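Local coordinates for uncharacterized protein (Acinetobacter baumannii, PDB 5D66), which is of unknown function but folds as an ankyrin repeat domain, a scaffold that in relatives commonly serves protein-protein recognition, at residues G80-L85 and V115-T120; N151-V156 and R186-L191; D14-I19 and I49-M54; N127-N132 and A162-N167; A39-T44 and D70-Y75. All coordinates share one frame; numbering follows the deposited sequence. Where two conformers were deposited one is given.

Interaction 1. Residues G80-L85 and V115-T120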
# COMPACT_ATOMS: atom_id res chain seq x y z
N GLY A 80 -2.40 3.13 -4.91
CA GLY A 80 -3.22 4.33 -4.70
C GLY A 80 -4.69 4.11 -4.99
O GLY A 80 -5.40 5.04 -5.37
N TYR A 81 -5.16 2.88 -4.84
CA TYR A 81 -6.59 2.57 -5.03
C TYR A 81 -7.24 2.87 -3.67
O TYR A 81 -7.51 2.01 -2.85
CB TYR A 81 -6.77 1.12 -5.43
CG TYR A 81 -6.27 0.76 -6.82
CD1 TYR A 81 -5.87 1.71 -7.77
CD2 TYR A 81 -6.18 -0.57 -7.19
CE1 TYR A 81 -5.41 1.33 -9.02
CE2 TYR A 81 -5.76 -0.94 -8.47
CZ TYR A 81 -5.38 0.03 -9.36
OH TYR A 81 -4.95 -0.35 -10.62
N LEU A 82 -7.55 4.15 -3.48
CA LEU A 82 -7.78 4.65 -2.16
C LEU A 82 -9.18 4.24 -1.64
O LEU A 82 -9.32 3.97 -0.45
CB LEU A 82 -7.54 6.14 -2.19
CG LEU A 82 -7.65 6.86 -0.86
CD1 LEU A 82 -6.72 6.24 0.18
CD2 LEU A 82 -7.30 8.32 -1.13
N LYS A 83 -10.16 4.13 -2.52
CA LYS A 83 -11.49 3.70 -2.07
C LYS A 83 -11.43 2.25 -1.54
O LYS A 83 -11.91 1.95 -0.46
CB LYS A 83 -12.55 3.85 -3.19
CG LYS A 83 -12.77 5.34 -3.47
CD LYS A 83 -13.69 5.56 -4.62
CE LYS A 83 -14.12 7.00 -4.72
NZ LYS A 83 -15.11 7.11 -5.80
N ILE A 84 -10.78 1.36 -2.28
CA ILE A 84 -10.62 -0.02 -1.81
C ILE A 84 -9.75 -0.03 -0.57
O ILE A 84 -10.06 -0.75 0.39
CB ILE A 84 -10.09 -0.93 -2.91
CG1 ILE A 84 -11.12 -1.08 -4.03
CG2 ILE A 84 -9.76 -2.31 -2.33
CD1 ILE A 84 -10.66 -1.90 -5.21
N LEU A 85 -8.65 0.73 -0.58
CA LEU A 85 -7.80 0.74 0.60
C LEU A 85 -8.59 1.10 1.88
O LEU A 85 -8.43 0.44 2.91
CB LEU A 85 -6.65 1.71 0.41
CG LEU A 85 -5.74 1.87 1.60
CD1 LEU A 85 -4.99 0.54 1.88
CD2 LEU A 85 -4.77 2.98 1.43
N VAL A 115 0.04 10.89 -2.51
CA VAL A 115 0.03 11.69 -1.30
C VAL A 115 -1.14 11.31 -0.35
O VAL A 115 -0.93 11.13 0.85
CB VAL A 115 -0.03 13.22 -1.62
CG1 VAL A 115 -0.07 14.07 -0.35
CG2 VAL A 115 1.14 13.66 -2.46
N GLU A 116 -2.35 11.22 -0.89
CA GLU A 116 -3.51 10.96 -0.03
C GLU A 116 -3.45 9.54 0.53
O GLU A 116 -3.89 9.31 1.66
CB GLU A 116 -4.84 11.21 -0.74
CG GLU A 116 -5.03 12.65 -1.14
CD GLU A 116 -4.80 13.59 -0.01
OE1 GLU A 116 -5.31 13.37 1.10
OE2 GLU A 116 -4.05 14.56 -0.18
N THR A 117 -2.88 8.61 -0.22
CA THR A 117 -2.69 7.24 0.28
C THR A 117 -1.67 7.23 1.45
O THR A 117 -1.90 6.61 2.48
CB THR A 117 -2.24 6.33 -0.81
OG1 THR A 117 -3.24 6.28 -1.84
CG2 THR A 117 -2.02 4.92 -0.33
N VAL A 118 -0.57 7.97 1.31
CA VAL A 118 0.37 8.16 2.38
C VAL A 118 -0.31 8.75 3.63
O VAL A 118 -0.15 8.24 4.73
CB VAL A 118 1.59 9.00 1.92
CG1 VAL A 118 2.42 9.48 3.14
CG2 VAL A 118 2.42 8.23 0.94
N ARG A 119 -1.06 9.81 3.41
CA ARG A 119 -1.77 10.46 4.53
C ARG A 119 -2.65 9.43 5.27
O ARG A 119 -2.66 9.36 6.49
CB ARG A 119 -2.58 11.66 4.02
CG ARG A 119 -3.08 12.55 5.11
CD ARG A 119 -4.08 13.63 4.59
NE ARG A 119 -3.78 14.30 3.31
CZ ARG A 119 -2.83 15.23 3.13
NH1 ARG A 119 -2.16 15.73 4.14
NH2 ARG A 119 -2.61 15.71 1.91
N THR A 120 -3.41 8.69 4.51
CA THR A 120 -4.34 7.69 5.01
C THR A 120 -3.64 6.61 5.80
O THR A 120 -4.12 6.21 6.88
CB THR A 120 -5.15 7.13 3.85
OG1 THR A 120 -5.96 8.18 3.25
CG2 THR A 120 -6.09 5.99 4.26
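Leu-82 and Leu-85 both carry CG anti to the backbone N (chi1 -176° and 176°), which sends their methyl ends across to the helix 115-124. On that helix Thr-117 and Thr-120 share one rotamer, OG1 beside the backbone N and CG2 anti to it. Leu-82 divides its fork between two partners: CD1 meets the hydroxyl of Thr-120 tip to tip, CD1 to OG1 3.7 Å, while CD2 rests on the first methylene of Glu-116, 3.8 Å from CB. Deeper in, Leu-85 CD2 lies 3.8 Å from Thr-117 CG2, the two side chains crossing obliquely. Gly-80, where a Schellman motif ends the preceding helix, brings its CA to 3.5 Å from Thr-117 OG1. Arg-119 grips the Glu-116 carboxylate side-on through NE and NH2, the bent glutamate chain leading away from Leu-82. No hydrogen bond spans the two segments, though Arg-86 gives Thr-120 OG1 a weak one. These helices of the ankyrin stack are joined here by van der Waals contact, methyls against methyls and against threonine hydroxyl oxygens; the Thr-120 hydroxyl can face a methyl because its proton is spent on Glu-116 O, 2.8 Å from OG1.

Interaction 2. Residues N151-V156 and R186-L191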
# COMPACT_ATOMS: atom_id res chain seq x y z
N ASN A 151 4.65 16.46 -4.91
CA ASN A 151 4.14 15.32 -4.19
C ASN A 151 5.14 14.75 -3.22
O ASN A 151 4.78 14.33 -2.12
CB ASN A 151 3.82 14.12 -5.13
CG ASN A 151 2.75 14.40 -6.13
OD1 ASN A 151 2.70 15.49 -6.62
ND2 ASN A 151 1.91 13.42 -6.44
N TYR A 152 6.40 14.65 -3.65
CA TYR A 152 7.40 14.07 -2.80
C TYR A 152 7.80 14.96 -1.63
O TYR A 152 8.06 14.47 -0.54
CB TYR A 152 8.64 13.61 -3.62
CG TYR A 152 8.25 12.46 -4.55
CD1 TYR A 152 8.11 11.22 -4.04
CD2 TYR A 152 7.94 12.67 -5.89
CE1 TYR A 152 7.72 10.18 -4.83
CE2 TYR A 152 7.51 11.62 -6.71
CZ TYR A 152 7.44 10.35 -6.15
OH TYR A 152 7.08 9.29 -6.96
N GLN A 153 7.85 16.28 -1.87
CA GLN A 153 8.01 17.19 -0.72
C GLN A 153 6.87 17.03 0.28
O GLN A 153 7.10 16.99 1.50
CB GLN A 153 8.05 18.64 -1.19
CG GLN A 153 9.30 19.00 -1.96
CD GLN A 153 9.22 20.39 -2.55
OE1 GLN A 153 8.58 21.27 -2.02
NE2 GLN A 153 9.84 20.55 -3.69
N GLN A 154 5.64 16.89 -0.23
CA GLN A 154 4.45 16.78 0.64
C GLN A 154 4.54 15.47 1.44
O GLN A 154 4.28 15.46 2.65
CB GLN A 154 3.18 16.84 -0.20
CG GLN A 154 3.00 18.21 -0.78
CD GLN A 154 2.02 18.27 -1.95
OE1 GLN A 154 1.35 17.28 -2.25
NE2 GLN A 154 1.90 19.43 -2.56
N ILE A 155 4.97 14.39 0.79
CA ILE A 155 5.10 13.08 1.46
C ILE A 155 6.21 13.11 2.49
O ILE A 155 6.05 12.58 3.60
CB ILE A 155 5.29 12.00 0.41
CG1 ILE A 155 3.95 11.71 -0.28
CG2 ILE A 155 5.90 10.73 0.99
CD1 ILE A 155 4.02 11.04 -1.58
N VAL A 156 7.38 13.68 2.15
CA VAL A 156 8.43 13.89 3.16
C VAL A 156 7.89 14.63 4.38
O VAL A 156 8.13 14.25 5.53
CB VAL A 156 9.66 14.51 2.55
CG1 VAL A 156 10.65 14.98 3.62
CG2 VAL A 156 10.34 13.55 1.58
N ARG A 186 16.45 20.93 -2.30
CA ARG A 186 16.67 21.92 -1.24
C ARG A 186 15.53 21.94 -0.26
O ARG A 186 15.73 22.07 0.96
CB ARG A 186 16.82 23.30 -1.84
CG ARG A 186 17.96 23.41 -2.83
CD ARG A 186 18.11 24.85 -3.33
NE ARG A 186 16.94 25.29 -4.08
CZ ARG A 186 16.52 26.54 -4.17
NH1 ARG A 186 17.16 27.53 -3.59
NH2 ARG A 186 15.39 26.83 -4.85
N GLU A 187 14.30 21.81 -0.76
CA GLU A 187 13.11 21.80 0.10
C GLU A 187 13.13 20.59 1.05
O GLU A 187 12.93 20.75 2.27
CB GLU A 187 11.81 21.84 -0.74
CG GLU A 187 11.71 22.98 -1.69
CD GLU A 187 12.40 22.83 -3.04
OE1 GLU A 187 13.16 21.85 -3.27
OE2 GLU A 187 12.33 23.77 -3.84
N ILE A 188 13.37 19.40 0.48
CA ILE A 188 13.45 18.21 1.30
C ILE A 188 14.60 18.32 2.34
O ILE A 188 14.44 17.93 3.48
CB ILE A 188 13.60 16.97 0.41
CG1 ILE A 188 12.25 16.72 -0.27
CG2 ILE A 188 14.11 15.78 1.25
CD1 ILE A 188 12.27 15.66 -1.36
N GLU A 189 15.78 18.87 1.93
CA GLU A 189 16.86 19.11 2.88
C GLU A 189 16.41 19.95 4.07
O GLU A 189 16.71 19.63 5.22
CB GLU A 189 18.08 19.69 2.18
CG GLU A 189 19.19 20.02 3.13
CD GLU A 189 20.38 20.70 2.50
OE1 GLU A 189 20.23 21.16 1.34
OE2 GLU A 189 21.42 20.83 3.16
N LYS A 190 15.72 21.04 3.77
CA LYS A 190 15.27 21.92 4.85
C LYS A 190 14.28 21.24 5.76
O LYS A 190 14.39 21.37 6.99
CB LYS A 190 14.73 23.21 4.32
CG LYS A 190 15.82 24.13 3.75
CD LYS A 190 15.32 25.44 3.21
CE LYS A 190 15.24 26.43 4.25
NZ LYS A 190 16.59 27.03 4.61
N LEU A 191 13.33 20.49 5.20
CA LEU A 191 12.41 19.72 6.01
C LEU A 191 13.08 18.72 6.91
O LEU A 191 12.74 18.59 8.09
CB LEU A 191 11.42 18.96 5.09
CG LEU A 191 10.44 19.83 4.34
CD1 LEU A 191 9.77 19.07 3.20
CD2 LEU A 191 9.36 20.39 5.28
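Two helices of the ankyrin stack, 150-162 and 186-194, run side by side here, their short segments nearly parallel (5°) with axes 9.8 Å apart. Starting from the N-terminal end, Asn-151 bonds through ND2 to Gly-113 O, tying this helix back to the preceding part of the stack. Tyr-152 leads its ring away, its hydroxyl bonded to Glu-111 O. Gln-153 does most of the work. With CG beside the backbone N and the chain extended beyond it, its amide is laid against the side chain of Glu-187, which bends at chi2 (83°). The amide and carboxylate planes lie only 12° apart, and Gln-153 CD comes to 3.5 Å from Glu-187 CB. This is contact between flat groups and methylenes; the amide NE2 gives its hydrogen bond to Gly-148 O, which fixes the rotation of the group. Further back along the same side chain, Gln-153 CG touches Ile-188 CG1 at 4.1 Å. One turn on, Val-156 points toward the other helix and splits its methyls: CG1 goes to Leu-191, 4.2 Å from its CD1, and CG2 to Ile-188, which it crosses at about a right angle. Leu-191, its CG beside the backbone N, also swings CD1 over the main chain of the opposite helix, to 3.8 Å from Gln-153 O.

Interaction 3. Residues D14-I19 and I49-M54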
# COMPACT_ATOMS: atom_id res chain seq x y z
N ASP A 14 -16.60 -6.77 -12.43
CA ASP A 14 -17.38 -5.83 -11.59
C ASP A 14 -18.88 -6.12 -11.69
O ASP A 14 -19.73 -5.23 -11.56
CB ASP A 14 -17.11 -4.36 -11.91
CG ASP A 14 -17.27 -3.48 -10.69
OD1 ASP A 14 -17.01 -3.91 -9.54
OD2 ASP A 14 -17.71 -2.31 -10.88
N ASP A 15 -19.21 -7.42 -11.86
CA ASP A 15 -20.60 -7.83 -12.16
C ASP A 15 -21.30 -8.11 -10.83
O ASP A 15 -21.37 -9.25 -10.36
CB ASP A 15 -20.55 -9.07 -13.06
CG ASP A 15 -21.92 -9.53 -13.56
OD1 ASP A 15 -23.00 -9.06 -13.09
OD2 ASP A 15 -21.88 -10.38 -14.48
N ILE A 16 -21.84 -7.06 -10.20
CA ILE A 16 -22.23 -7.26 -8.80
C ILE A 16 -23.54 -8.03 -8.67
O ILE A 16 -23.72 -8.69 -7.66
CB ILE A 16 -22.16 -6.01 -7.89
CG1 ILE A 16 -23.21 -5.02 -8.37
CG2 ILE A 16 -20.66 -5.45 -7.79
CD1 ILE A 16 -23.20 -3.72 -7.62
N GLN A 17 -24.42 -8.04 -9.69
CA GLN A 17 -25.59 -8.90 -9.59
C GLN A 17 -25.20 -10.37 -9.63
O GLN A 17 -25.81 -11.19 -8.95
CB GLN A 17 -26.64 -8.59 -10.66
CG GLN A 17 -27.29 -7.21 -10.51
CD GLN A 17 -27.99 -6.99 -9.15
OE1 GLN A 17 -28.73 -7.85 -8.68
NE2 GLN A 17 -27.74 -5.84 -8.51
N LEU A 18 -24.24 -10.71 -10.48
CA LEU A 18 -23.74 -12.08 -10.52
C LEU A 18 -23.04 -12.42 -9.23
O LEU A 18 -23.23 -13.52 -8.68
CB LEU A 18 -22.88 -12.31 -11.75
CG LEU A 18 -22.36 -13.73 -11.92
CD1 LEU A 18 -23.47 -14.78 -11.83
CD2 LEU A 18 -21.58 -13.85 -13.21
N ILE A 19 -22.17 -11.53 -8.72
CA ILE A 19 -21.53 -11.78 -7.43
C ILE A 19 -22.58 -12.07 -6.35
O ILE A 19 -22.46 -13.04 -5.61
CB ILE A 19 -20.63 -10.61 -7.02
CG1 ILE A 19 -19.46 -10.47 -7.97
CG2 ILE A 19 -20.09 -10.81 -5.56
CD1 ILE A 19 -18.61 -9.26 -7.71
N ILE A 49 -14.16 -1.30 -7.57
CA ILE A 49 -14.55 -0.81 -6.24
C ILE A 49 -15.82 -1.50 -5.77
O ILE A 49 -15.93 -1.88 -4.61
CB ILE A 49 -14.68 0.71 -6.32
CG1 ILE A 49 -13.30 1.36 -6.59
CG2 ILE A 49 -15.33 1.31 -5.08
CD1 ILE A 49 -13.37 2.75 -7.08
N HIS A 50 -16.83 -1.58 -6.64
CA HIS A 50 -18.13 -2.13 -6.21
C HIS A 50 -18.02 -3.60 -5.87
O HIS A 50 -18.51 -4.06 -4.84
CB HIS A 50 -19.18 -1.88 -7.30
CG HIS A 50 -19.40 -0.44 -7.53
ND1 HIS A 50 -19.23 0.19 -8.74
CD2 HIS A 50 -19.64 0.54 -6.63
CE1 HIS A 50 -19.46 1.49 -8.60
NE2 HIS A 50 -19.74 1.71 -7.33
N ALA A 51 -17.32 -4.36 -6.72
CA ALA A 51 -17.12 -5.78 -6.42
C ALA A 51 -16.32 -5.99 -5.16
O ALA A 51 -16.64 -6.81 -4.33
CB ALA A 51 -16.39 -6.47 -7.58
N ALA A 52 -15.28 -5.17 -5.00
CA ALA A 52 -14.45 -5.26 -3.78
C ALA A 52 -15.31 -4.96 -2.54
O ALA A 52 -15.22 -5.69 -1.54
CB ALA A 52 -13.27 -4.33 -3.85
N HIS A 53 -16.16 -3.94 -2.60
CA HIS A 53 -17.02 -3.63 -1.46
C HIS A 53 -17.91 -4.81 -1.11
O HIS A 53 -18.05 -5.17 0.06
CB HIS A 53 -17.87 -2.41 -1.76
CG HIS A 53 -18.79 -2.03 -0.66
ND1 HIS A 53 -20.15 -2.23 -0.66
CD2 HIS A 53 -18.50 -1.48 0.54
CE1 HIS A 53 -20.68 -1.75 0.45
NE2 HIS A 53 -19.69 -1.30 1.19
N MSE A 54 -18.55 -5.41 -2.10
CA MSE A 54 -19.46 -6.52 -1.85
C MSE A 54 -18.72 -7.70 -1.24
O MSE A 54 -19.19 -8.33 -0.30
CB MSE A 54 -20.17 -6.90 -3.13
CG MSE A 54 -21.19 -7.98 -2.95
SE MSE A 54 -22.22 -8.34 -4.54
CE MSE A 54 -23.51 -6.98 -4.22
O HOH W 1 -16.65 -0.42 -9.33
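The carboxylate of Asp-14 and the imidazole of His-50 lie nearly coplanar, 19° between their planes, with Asp-14 OD2 at the ring edge, 3.6 Å from His-50 ND1. The other oxygen, OD1, is turned to the first turn of helix 49-57 and accepts from the backbone of Ala-51, N to OD1 2.9 Å, met nearly along the C-O axis with a bent N-H (146°). A water completes the grip: it donates to Asp-14 OD2 and accepts from His-50 N, so both carboxylate oxygens are tied to backbone N-H groups near this helix start. Such a placement would probably suit the negative charge.

Below this polar rim the side chains are apolar. Ile-19 and the selenomethionine Met-54 slide past each other in opposite directions, CG2 to SE 3.4 Å, while Ile-19 CD1 reaches Ala-51 CB at 3.6 Å. The Met-54 side chain leaves the helix extended and bends only at chi3 (-86°), which lays CE 4.0 Å from Ile-16 CB and SE near Ile-16 O. Ile-16 holds CG1 in the crowded position between N and carbonyl carbon, leaving CG2 to rest on the backbone at His-50 and Ala-51. Asp-14 closes one helix with a Schellman motif and Asp-15 takes the N-cap position of the next, with a weak capping bond from Leu-18 N: the tight turn between antiparallel helices characteristic of the ankyrin fold, with helix 16-23 packed on helix 49-57.

Interaction 4. Residues N127-N132 and A162-N167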
# COMPACT_ATOMS: atom_id res chain seq x y z
N ASN A 127 3.57 1.60 10.45
CA ASN A 127 4.81 2.01 11.10
C ASN A 127 5.68 2.80 10.11
O ASN A 127 6.29 2.19 9.19
CB ASN A 127 5.51 0.77 11.59
CG ASN A 127 6.90 1.04 12.19
OD1 ASN A 127 7.33 2.17 12.32
ND2 ASN A 127 7.58 -0.02 12.51
N VAL A 128 5.82 4.09 10.31
CA VAL A 128 6.60 4.92 9.42
C VAL A 128 8.07 4.52 9.40
O VAL A 128 8.79 4.86 8.44
CB VAL A 128 6.44 6.41 9.73
CG1 VAL A 128 5.03 6.88 9.45
CG2 VAL A 128 6.88 6.76 11.12
N ASN A 129 8.57 3.88 10.45
CA ASN A 129 9.97 3.51 10.55
C ASN A 129 10.32 2.09 10.02
O ASN A 129 11.44 1.64 10.15
CB ASN A 129 10.48 3.68 11.97
CG ASN A 129 10.61 5.14 12.34
OD1 ASN A 129 10.93 6.00 11.51
ND2 ASN A 129 10.38 5.46 13.61
N HIS A 130 9.33 1.42 9.41
CA HIS A 130 9.59 0.10 8.87
C HIS A 130 10.59 0.15 7.72
O HIS A 130 10.55 1.01 6.86
CB HIS A 130 8.29 -0.49 8.32
CG HIS A 130 8.35 -1.90 7.87
ND1 HIS A 130 7.95 -2.96 8.63
CD2 HIS A 130 8.72 -2.38 6.68
CE1 HIS A 130 8.16 -4.07 7.92
NE2 HIS A 130 8.70 -3.74 6.76
N VAL A 131 11.51 -0.80 7.72
CA VAL A 131 12.55 -0.94 6.71
C VAL A 131 12.32 -2.20 5.87
O VAL A 131 12.17 -3.30 6.37
CB VAL A 131 13.97 -1.08 7.37
CG1 VAL A 131 15.05 -1.09 6.30
CG2 VAL A 131 14.24 0.04 8.34
N ASN A 132 12.24 -2.00 4.55
CA ASN A 132 11.99 -3.14 3.64
C ASN A 132 13.29 -3.89 3.30
O ASN A 132 14.39 -3.58 3.83
CB ASN A 132 11.20 -2.70 2.41
CG ASN A 132 12.00 -1.87 1.43
OD1 ASN A 132 13.22 -1.77 1.51
ND2 ASN A 132 11.28 -1.23 0.51
N ALA A 162 4.66 13.17 11.21
CA ALA A 162 4.10 12.01 11.88
C ALA A 162 5.07 11.36 12.82
O ALA A 162 4.63 10.53 13.59
CB ALA A 162 3.57 11.03 10.87
N GLY A 163 6.36 11.66 12.70
CA GLY A 163 7.33 11.08 13.59
C GLY A 163 8.32 10.10 13.00
O GLY A 163 8.93 9.39 13.76
N ALA A 164 8.45 10.08 11.69
CA ALA A 164 9.44 9.21 11.08
C ALA A 164 10.82 9.70 11.54
O ALA A 164 11.15 10.88 11.52
CB ALA A 164 9.37 9.26 9.57
N ASN A 165 11.70 8.75 11.84
CA ASN A 165 13.05 9.05 12.27
C ASN A 165 13.83 9.54 11.05
O ASN A 165 14.03 8.78 10.11
CB ASN A 165 13.66 7.79 12.87
CG ASN A 165 15.04 8.00 13.43
OD1 ASN A 165 15.75 8.92 13.04
ND2 ASN A 165 15.45 7.12 14.34
N PRO A 166 14.31 10.78 11.04
CA PRO A 166 15.00 11.28 9.87
C PRO A 166 16.42 10.79 9.71
O PRO A 166 17.07 11.10 8.72
CB PRO A 166 15.01 12.76 10.12
CG PRO A 166 15.14 12.89 11.64
CD PRO A 166 14.22 11.78 12.11
N ASN A 167 16.92 10.01 10.69
CA ASN A 167 18.27 9.49 10.70
C ASN A 167 18.40 8.02 10.43
O ASN A 167 19.49 7.48 10.56
CB ASN A 167 18.95 9.91 12.03
CG ASN A 167 19.13 11.43 12.06
OD1 ASN A 167 19.61 11.99 11.10
ND2 ASN A 167 18.70 12.09 13.11
O HOH W 2 12.32 6.92 8.96
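A type I turn from Asn-127 to His-130 sets Val-128 and Asn-129 against the chain leaving helix 150-162, where Gly-163 with positive phi ends the helix in a Schellman motif and Ala-164 and Asn-165 continue extended. Asn-129 makes the directed bond. Its CG sits beside the backbone N (chi1 -71°), and the amide crosses the Asn-165 side chain at about a right angle with the two amide planes 73° apart. Asn-129 OD1 accepts from Asn-165 N at 2.9 Å; the N-H is almost straight (175°) and lies in the carbonyl plane on a lone pair. A water donates to the same OD1 and to Asn-165 O, bridging side chain and main chain. Next to it Val-128 puts CG2 in the crowded position between N and carbonyl carbon, and that methyl lies on the backbone of Ala-164, 3.5 Å from its CA, and 3.9 Å from Ala-164 CB.

Each loop also holds its own shape through an Asx turn: Asn-127 OD1 takes the N-H of Asn-129 at 2.8 Å, and Asn-165 OD1 that of Asn-167 at the same length. In this link between successive loops of the ankyrin stack, asparagine side-chain oxygens thus accept from backbone N-H groups both within each loop and across them. It is a small contact whose position is set by one straight bond as well as by the Val-128 packing.

Interaction 5. Residues A39-T44 and D70-Y75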
# COMPACT_ATOMS: atom_id res chain seq x y z
N ALA A 39 -11.08 -14.05 -5.19
CA ALA A 39 -11.89 -13.20 -6.01
C ALA A 39 -11.69 -11.73 -5.61
O ALA A 39 -11.68 -10.83 -6.46
CB ALA A 39 -13.33 -13.60 -5.98
N LEU A 40 -11.54 -11.47 -4.30
CA LEU A 40 -11.26 -10.10 -3.89
C LEU A 40 -9.91 -9.61 -4.43
O LEU A 40 -9.80 -8.46 -4.82
CB LEU A 40 -11.30 -9.98 -2.36
CG LEU A 40 -10.90 -8.60 -1.81
CD1 LEU A 40 -11.82 -7.50 -2.31
CD2 LEU A 40 -10.86 -8.61 -0.28
N MSE A 41 -8.90 -10.47 -4.49
CA MSE A 41 -7.63 -10.07 -5.09
C MSE A 41 -7.83 -9.72 -6.57
O MSE A 41 -7.32 -8.68 -7.04
CB MSE A 41 -6.60 -11.14 -4.91
CG MSE A 41 -5.20 -10.65 -5.28
SE MSE A 41 -4.48 -9.25 -4.11
CE MSE A 41 -4.42 -7.76 -5.32
N VAL A 42 -8.61 -10.52 -7.30
CA VAL A 42 -8.93 -10.23 -8.70
C VAL A 42 -9.61 -8.88 -8.84
O VAL A 42 -9.24 -8.04 -9.68
CB VAL A 42 -9.76 -11.36 -9.30
CG1 VAL A 42 -10.27 -11.00 -10.68
CG2 VAL A 42 -8.94 -12.65 -9.34
N ALA A 43 -10.61 -8.61 -8.00
CA ALA A 43 -11.32 -7.32 -8.04
C ALA A 43 -10.38 -6.18 -7.75
O ALA A 43 -10.44 -5.11 -8.37
CB ALA A 43 -12.47 -7.31 -7.07
N THR A 44 -9.48 -6.36 -6.78
CA THR A 44 -8.59 -5.30 -6.35
C THR A 44 -7.59 -4.95 -7.43
O THR A 44 -7.31 -3.77 -7.69
CB THR A 44 -7.92 -5.64 -5.03
OG1 THR A 44 -8.93 -5.81 -4.01
CG2 THR A 44 -6.99 -4.53 -4.56
N ASP A 70 1.13 -10.34 -2.74
CA ASP A 70 0.18 -9.25 -2.68
C ASP A 70 -1.05 -9.71 -1.95
O ASP A 70 -1.55 -10.82 -2.12
CB ASP A 70 -0.22 -8.77 -4.07
CG ASP A 70 0.81 -7.91 -4.70
OD1 ASP A 70 1.64 -7.26 -4.00
OD2 ASP A 70 0.68 -7.73 -5.94
N SER A 71 -1.62 -8.81 -1.16
CA SER A 71 -2.97 -8.92 -0.60
C SER A 71 -3.80 -7.78 -1.11
O SER A 71 -3.26 -6.74 -1.57
CB SER A 71 -2.98 -8.90 0.93
OG SER A 71 -2.55 -7.62 1.37
N PRO A 72 -5.12 -7.84 -0.94
CA PRO A 72 -5.96 -6.70 -1.34
C PRO A 72 -5.51 -5.37 -0.69
O PRO A 72 -5.38 -4.36 -1.36
CB PRO A 72 -7.38 -7.14 -1.00
CG PRO A 72 -7.29 -8.65 -1.20
CD PRO A 72 -5.93 -9.04 -0.72
N TYR A 73 -5.29 -5.40 0.63
CA TYR A 73 -4.80 -4.22 1.35
C TYR A 73 -3.45 -3.75 0.77
O TYR A 73 -3.26 -2.56 0.48
CB TYR A 73 -4.72 -4.57 2.84
CG TYR A 73 -3.70 -3.73 3.60
CD1 TYR A 73 -3.92 -2.39 3.84
CD2 TYR A 73 -2.51 -4.29 4.03
CE1 TYR A 73 -2.96 -1.64 4.54
CE2 TYR A 73 -1.57 -3.56 4.73
CZ TYR A 73 -1.77 -2.23 4.93
OH TYR A 73 -0.83 -1.46 5.59
N LEU A 74 -2.46 -4.64 0.70
CA LEU A 74 -1.13 -4.23 0.28
C LEU A 74 -1.12 -3.65 -1.12
O LEU A 74 -0.44 -2.66 -1.39
CB LEU A 74 -0.13 -5.37 0.40
CG LEU A 74 0.25 -5.78 1.77
CD1 LEU A 74 0.89 -7.18 1.77
CD2 LEU A 74 1.25 -4.81 2.36
N TYR A 75 -1.84 -4.28 -2.03
CA TYR A 75 -1.88 -3.89 -3.41
C TYR A 75 -2.64 -2.55 -3.56
O TYR A 75 -2.22 -1.65 -4.30
CB TYR A 75 -2.59 -4.92 -4.26
CG TYR A 75 -2.48 -4.73 -5.74
CD1 TYR A 75 -1.46 -5.32 -6.43
CD2 TYR A 75 -3.39 -3.99 -6.45
CE1 TYR A 75 -1.31 -5.15 -7.80
CE2 TYR A 75 -3.26 -3.81 -7.79
CZ TYR A 75 -2.22 -4.40 -8.49
OH TYR A 75 -2.11 -4.26 -9.87
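The start of helix 72-79 carries a variant of the ankyrin TPLH motif, Ser-71, Pro-72, Tyr-73 and Leu-74, packed on helix 39-45 in a buried contact centred on Pro-72. Ser-71 is the N-cap, its OG accepting from Leu-74 N, and Pro-72 follows with its ring against the neighbouring helix. Three side chains of helix 39-45 meet that ring. Leu-40, CG anti to the backbone N, crosses it obliquely, CG to Pro-72 CG 3.7 Å. Thr-44 meets it at about a right angle, OG1 to Pro-72 CB 3.6 Å, while its methyl CG2 lies 3.6 Å from Pro-72 O. Met-41, a selenomethionine, comes over the start of the helix: SE is 3.4 Å from Ser-71 C and close to Pro-72 N and CD.

The chain of Met-41 is bent twice, at chi2 (66°) and again at chi3 (-113°), a value well away from a staggered position. The bends carry the terminal methyl past the N-cap to Tyr-75. There the two side chains cross at about a right angle, and Thr-44 CG2 approaches the same ring at CD2. The threonine hydroxyl is satisfied within its helix: it donates to Leu-40 O, which also takes the N-H of Thr-44, so that one carbonyl serves two donors. Farthest along its chain, Met-41 CE ends 3.5 Å from Tyr-75 CB, obliquely placed against the ring.

Overall arrangement
Interactions 3 and 5 interlock along the chain and touch, Ala-52 packing on Leu-40, and 5 leads on to 1, with Tyr-81 on Thr-44. Interaction 2 continues the row through Val-115 and Ile-155, its centre about 39 Å from that of interaction 3. Interaction 5 (helices 39-45 and 72-79) is the buried one; 1 (82-90 with 115-124), 2 (150-162 with 186-194) and 3 (16-23 with 49-57) are partly buried, while 4 is a surface contact of loops. Chemistry follows place: no hydrogen bond crosses 1, 2 or 5, whereas 3 adds an aspartate bond and a water at its rim, and 4 combines an asparagine bond and a water with a valine methyl on Ala-164.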